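Local coordinates for acetyl-CoA hydrolase/transferase family protein (Porphyromonas gingivalis, PDB 2NVV) that probably hydrolyses acetyl-CoA or transfers CoA between acetate and other acyl groups, and binds zinc, at residues 2-14 with 203-215. Residues are numbered along the deposited sequence; the frame is centred on the assembly and turned at random.
Sequences ALRFITAEEAAEF and PAKIVGVVRTSEP
Pro203, in the 3-10 turn that leads into strand 206-212, touches Leu3 CD1 loosely with its CB. Val207 then turns its branched end onto the ring of Phe14, with CB over the face 3.7 Å from the ring centroid, a CH-pi contact offset toward the rim. Phe14 comes from the opposite direction, and at the edge of its ring lies NH1 of Arg4, whose extended chain runs on to a salt bridge with Glu10. At Gly208 the backbone itself is the surface: Ile6 CD1 packs 3.7 Å from Gly208 CA. Val209 makes the single beta bridge, with Phe5. Its N donates to Arg4 O (2.8 Å), nearly in line with the carbonyl, while its own O receives Ile6 N at 3.2 Å from well above the carbonyl plane. Val209 CB lies over one face of the Phe5 ring, 4.2 Å from the centroid, with Val209 CG1 3.6 Å from Phe5 CE1. Val210 stands on the other side of the strand and packs on the helix flank made by Ala8 and Ala11, CG2 4.0 Å from Ala11 CB and CG1 at Ala8, while also touching Ile6. That helix is capped by Thr7 and Glu10 in a capping box: Thr7 OG1 accepts from Glu10 N, and Glu10 OE2 accepts from Thr7 N. The extended chain of Arg211 reaches the Phe5 face opposite Val209, and its last torsion (chi4 81°) turns the guanidinium plane onto the ring, planes 7° apart and Arg211 CZ 3.8 Å from the ring centroid, an off-centre cation-pi stack. The aromatic ring is thus sandwiched between valine and arginine. Strand 206-212 pairs in parallel with strand 154-160 as an outermost strand of the seven-stranded sheet, and on the side away from strand 154-160 the N-terminal segment adds one beta bridge to this edge strand of the parallel alpha/beta fold of the family's N-terminal domain.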
loop_
_atom_site.group_PDB
_atom_site.type_symbol
_atom_site.label_atom_id
_atom_site.label_comp_id
_atom_site.label_asym_id
_atom_site.label_seq_id
_atom_site.Cartn_x
_atom_site.Cartn_y
_atom_site.Cartn_z
ATOM N N ALA A 2 42.018 -20.359 -1.198
ATOM C CA ALA A 2 41.351 -20.819 0.058
ATOM C C ALA A 2 40.888 -19.634 0.894
ATOM O O ALA A 2 41.320 -18.495 0.671
ATOM C CB ALA A 2 42.305 -21.667 0.866
ATOM N N LEU A 3 40.008 -19.905 1.855
ATOM C CA LEU A 3 39.489 -18.872 2.743
ATOM C C LEU A 3 40.615 -18.297 3.589
ATOM O O LEU A 3 41.337 -19.022 4.271
ATOM C CB LEU A 3 38.397 -19.442 3.654
ATOM C CG LEU A 3 36.929 -19.286 3.227
ATOM C CD1 LEU A 3 36.775 -19.501 1.715
ATOM C CD2 LEU A 3 36.076 -20.279 4.023
ATOM N N ARG A 4 40.753 -16.979 3.532
ATOM C CA ARG A 4 41.784 -16.271 4.272
ATOM C C ARG A 4 41.194 -15.674 5.553
ATOM O O ARG A 4 40.163 -15.002 5.517
ATOM C CB ARG A 4 42.363 -15.156 3.393
ATOM C CG ARG A 4 43.410 -14.306 4.062
ATOM C CD ARG A 4 43.686 -13.056 3.245
ATOM N NE ARG A 4 44.494 -12.080 3.978
ATOM C CZ ARG A 4 44.710 -10.831 3.571
ATOM N NH1 ARG A 4 44.180 -10.406 2.436
ATOM N NH2 ARG A 4 45.442 -10.000 4.304
ATOM N N PHE A 5 41.845 -15.937 6.682
ATOM C CA PHE A 5 41.402 -15.406 7.955
ATOM C C PHE A 5 42.189 -14.146 8.283
ATOM O O PHE A 5 43.417 -14.143 8.238
ATOM C CB PHE A 5 41.582 -16.463 9.026
ATOM C CG PHE A 5 40.603 -17.584 8.904
ATOM C CD1 PHE A 5 39.436 -17.588 9.659
ATOM C CD2 PHE A 5 40.802 -18.600 7.972
ATOM C CE1 PHE A 5 38.477 -18.585 9.487
ATOM C CE2 PHE A 5 39.846 -19.601 7.792
ATOM C CZ PHE A 5 38.680 -19.591 8.552
ATOM N N ILE A 6 41.475 -13.071 8.597
ATOM C CA ILE A 6 42.105 -11.798 8.893
ATOM C C ILE A 6 41.508 -11.119 10.116
ATOM O O ILE A 6 40.605 -11.647 10.765
ATOM C CB ILE A 6 41.978 -10.840 7.699
ATOM C CG1 ILE A 6 40.502 -10.635 7.349
ATOM C CG2 ILE A 6 42.710 -11.404 6.498
ATOM C CD1 ILE A 6 40.276 -9.730 6.159
ATOM N N THR A 7 42.029 -9.937 10.427
ATOM C CA THR A 7 41.565 -9.161 11.570
ATOM C C THR A 7 40.502 -8.166 11.139
ATOM O O THR A 7 40.299 -7.936 9.951
ATOM C CB THR A 7 42.713 -8.374 12.214
ATOM O OG1 THR A 7 43.192 -7.391 11.292
ATOM C CG2 THR A 7 43.846 -9.299 12.574
ATOM N N ALA A 8 39.827 -7.573 12.111
ATOM C CA ALA A 8 38.787 -6.606 11.811
ATOM C C ALA A 8 39.412 -5.352 11.231
ATOM O O ALA A 8 38.735 -4.553 10.589
ATOM C CB ALA A 8 38.008 -6.265 13.068
ATOM N N GLU A 9 40.710 -5.184 11.457
ATOM C CA GLU A 9 41.420 -4.017 10.960
ATOM C C GLU A 9 41.831 -4.212 9.509
ATOM O O GLU A 9 41.754 -3.281 8.705
ATOM C CB GLU A 9 42.653 -3.744 11.816
ATOM C CG GLU A 9 42.367 -3.333 13.252
ATOM C CD GLU A 9 41.834 -4.467 14.116
ATOM O OE1 GLU A 9 42.386 -5.586 14.044
ATOM O OE2 GLU A 9 40.874 -4.239 14.884
ATOM N N GLU A 10 42.272 -5.423 9.177
ATOM C CA GLU A 10 42.677 -5.739 7.814
ATOM C C GLU A 10 41.444 -5.721 6.917
ATOM O O GLU A 10 41.490 -5.251 5.777
ATOM C CB GLU A 10 43.315 -7.127 7.757
ATOM C CG GLU A 10 44.493 -7.325 8.691
ATOM C CD GLU A 10 45.090 -8.717 8.591
ATOM O OE1 GLU A 10 45.717 -9.015 7.556
ATOM O OE2 GLU A 10 44.924 -9.510 9.544
ATOM N N ALA A 11 40.341 -6.247 7.445
ATOM C CA ALA A 11 39.082 -6.319 6.725
ATOM C C ALA A 11 38.569 -4.934 6.401
ATOM O O ALA A 11 38.070 -4.701 5.308
ATOM C CB ALA A 11 38.059 -7.074 7.548
ATOM N N ALA A 12 38.698 -4.015 7.352
ATOM C CA ALA A 12 38.235 -2.643 7.162
ATOM C C ALA A 12 38.957 -1.932 6.014
ATOM O O ALA A 12 38.467 -0.943 5.485
ATOM C CB ALA A 12 38.409 -1.852 8.450
ATOM N N GLU A 13 40.122 -2.440 5.631
ATOM C CA GLU A 13 40.899 -1.840 4.556
ATOM C C GLU A 13 40.251 -2.072 3.199
ATOM O O GLU A 13 40.564 -1.377 2.234
ATOM C CB GLU A 13 42.328 -2.395 4.556
ATOM C CG GLU A 13 43.137 -2.048 5.812
ATOM C CD GLU A 13 44.571 -2.554 5.743
ATOM O OE1 GLU A 13 45.261 -2.222 4.754
ATOM O OE2 GLU A 13 45.018 -3.278 6.665
ATOM N N PHE A 14 39.340 -3.044 3.131
ATOM C CA PHE A 14 38.644 -3.357 1.889
ATOM C C PHE A 14 37.453 -2.431 1.650
ATOM O O PHE A 14 36.770 -2.538 0.625
ATOM C CB PHE A 14 38.164 -4.805 1.884
ATOM C CG PHE A 14 39.275 -5.814 1.828
ATOM C CD1 PHE A 14 39.896 -6.261 2.995
ATOM C CD2 PHE A 14 39.711 -6.317 0.606
ATOM C CE1 PHE A 14 40.933 -7.191 2.941
ATOM C CE2 PHE A 14 40.745 -7.246 0.545
ATOM C CZ PHE A 14 41.355 -7.682 1.714
ATOM N N PRO A 203 33.534 -18.318 -3.671
ATOM C CA PRO A 203 34.506 -18.114 -2.590
ATOM C C PRO A 203 35.573 -17.065 -2.908
ATOM O O PRO A 203 36.176 -16.487 -2.009
ATOM C CB PRO A 203 35.079 -19.516 -2.372
ATOM C CG PRO A 203 34.912 -20.170 -3.703
ATOM C CD PRO A 203 33.544 -19.715 -4.132
ATOM N N ALA A 204 35.782 -16.807 -4.195
ATOM C CA ALA A 204 36.761 -15.825 -4.634
ATOM C C ALA A 204 36.364 -14.410 -4.200
ATOM O O ALA A 204 37.214 -13.514 -4.103
ATOM C CB ALA A 204 36.900 -15.884 -6.150
ATOM N N LYS A 205 35.070 -14.209 -3.946
ATOM C CA LYS A 205 34.562 -12.907 -3.520
ATOM C C LYS A 205 34.812 -12.633 -2.041
ATOM O O LYS A 205 34.712 -11.483 -1.609
ATOM C CB LYS A 205 33.063 -12.808 -3.781
ATOM C CG LYS A 205 32.678 -12.943 -5.225
ATOM C CD LYS A 205 31.168 -12.836 -5.410
ATOM C CE LYS A 205 30.645 -11.464 -5.014
ATOM N NZ LYS A 205 29.178 -11.346 -5.260
ATOM N N ILE A 206 35.111 -13.680 -1.267
ATOM C CA ILE A 206 35.371 -13.529 0.168
ATOM C C ILE A 206 36.786 -12.981 0.380
ATOM O O ILE A 206 37.761 -13.727 0.318
ATOM C CB ILE A 206 35.281 -14.879 0.918
ATOM C CG1 ILE A 206 34.069 -15.685 0.451
ATOM C CG2 ILE A 206 35.194 -14.630 2.407
ATOM C CD1 ILE A 206 32.746 -15.031 0.713
ATOM N N VAL A 207 36.908 -11.682 0.631
ATOM C CA VAL A 207 38.221 -11.100 0.840
ATOM C C VAL A 207 38.813 -11.480 2.187
ATOM O O VAL A 207 39.999 -11.264 2.430
ATOM C CB VAL A 207 38.185 -9.574 0.723
ATOM C CG1 VAL A 207 37.793 -9.187 -0.687
ATOM C CG2 VAL A 207 37.211 -8.988 1.736
ATOM N N GLY A 208 37.991 -12.056 3.062
ATOM C CA GLY A 208 38.480 -12.460 4.371
ATOM C C GLY A 208 37.420 -12.907 5.363
ATOM O O GLY A 208 36.243 -12.535 5.257
ATOM N N VAL A 209 37.849 -13.713 6.333
ATOM C CA VAL A 209 36.968 -14.221 7.384
ATOM C C VAL A 209 37.516 -13.827 8.747
ATOM O O VAL A 209 38.604 -14.254 9.136
ATOM C CB VAL A 209 36.840 -15.762 7.349
ATOM C CG1 VAL A 209 35.920 -16.226 8.470
ATOM C CG2 VAL A 209 36.292 -16.221 5.993
ATOM N N VAL A 210 36.760 -13.005 9.466
ATOM C CA VAL A 210 37.166 -12.542 10.791
ATOM C C VAL A 210 36.457 -13.379 11.846
ATOM O O VAL A 210 35.226 -13.465 11.859
ATOM C CB VAL A 210 36.781 -11.054 11.012
ATOM C CG1 VAL A 210 37.342 -10.562 12.330
ATOM C CG2 VAL A 210 37.285 -10.196 9.859
ATOM N N ARG A 211 37.224 -14.004 12.730
ATOM C CA ARG A 211 36.626 -14.822 13.768
ATOM C C ARG A 211 36.179 -13.948 14.920
ATOM O O ARG A 211 36.919 -13.079 15.377
ATOM C CB ARG A 211 37.621 -15.862 14.285
ATOM C CG ARG A 211 38.030 -16.916 13.283
ATOM C CD ARG A 211 38.683 -18.096 13.995
ATOM N NE ARG A 211 39.203 -19.112 13.078
ATOM C CZ ARG A 211 40.370 -19.025 12.446
ATOM N NH1 ARG A 211 41.158 -17.964 12.622
ATOM N NH2 ARG A 211 40.755 -20.006 11.639
ATOM N N THR A 212 34.961 -14.176 15.392
ATOM C CA THR A 212 34.439 -13.405 16.512
ATOM C C THR A 212 33.733 -14.332 17.488
ATOM O O THR A 212 33.520 -15.508 17.209
ATOM C CB THR A 212 33.413 -12.333 16.057
ATOM O OG1 THR A 212 32.208 -12.975 15.625
ATOM C CG2 THR A 212 33.981 -11.500 14.909
ATOM N N SER A 213 33.388 -13.789 18.644
ATOM C CA SER A 213 32.669 -14.538 19.659
ATOM C C SER A 213 31.821 -13.484 20.327
ATOM O O SER A 213 32.236 -12.858 21.289
ATOM C CB SER A 213 33.634 -15.168 20.657
ATOM O OG SER A 213 32.941 -16.037 21.534
ATOM N N GLU A 214 30.637 -13.263 19.785
ATOM C CA GLU A 214 29.748 -12.244 20.317
ATOM C C GLU A 214 28.421 -12.838 20.773
ATOM O O GLU A 214 27.641 -13.359 19.973
ATOM C CB GLU A 214 29.505 -11.160 19.254
ATOM C CG GLU A 214 30.784 -10.538 18.708
ATOM C CD GLU A 214 31.513 -9.703 19.741
ATOM O OE1 GLU A 214 32.731 -9.480 19.580
ATOM O OE2 GLU A 214 30.866 -9.255 20.712
ATOM N N PRO A 215 28.152 -12.772 22.083
ATOM C CA PRO A 215 26.914 -13.303 22.651
ATOM C C PRO A 215 25.760 -12.325 22.492
ATOM O O PRO A 215 25.977 -11.156 22.230
ATOM C CB PRO A 215 27.282 -13.518 24.113
ATOM C CG PRO A 215 28.171 -12.339 24.380
ATOM C CD PRO A 215 29.064 -12.317 23.152
#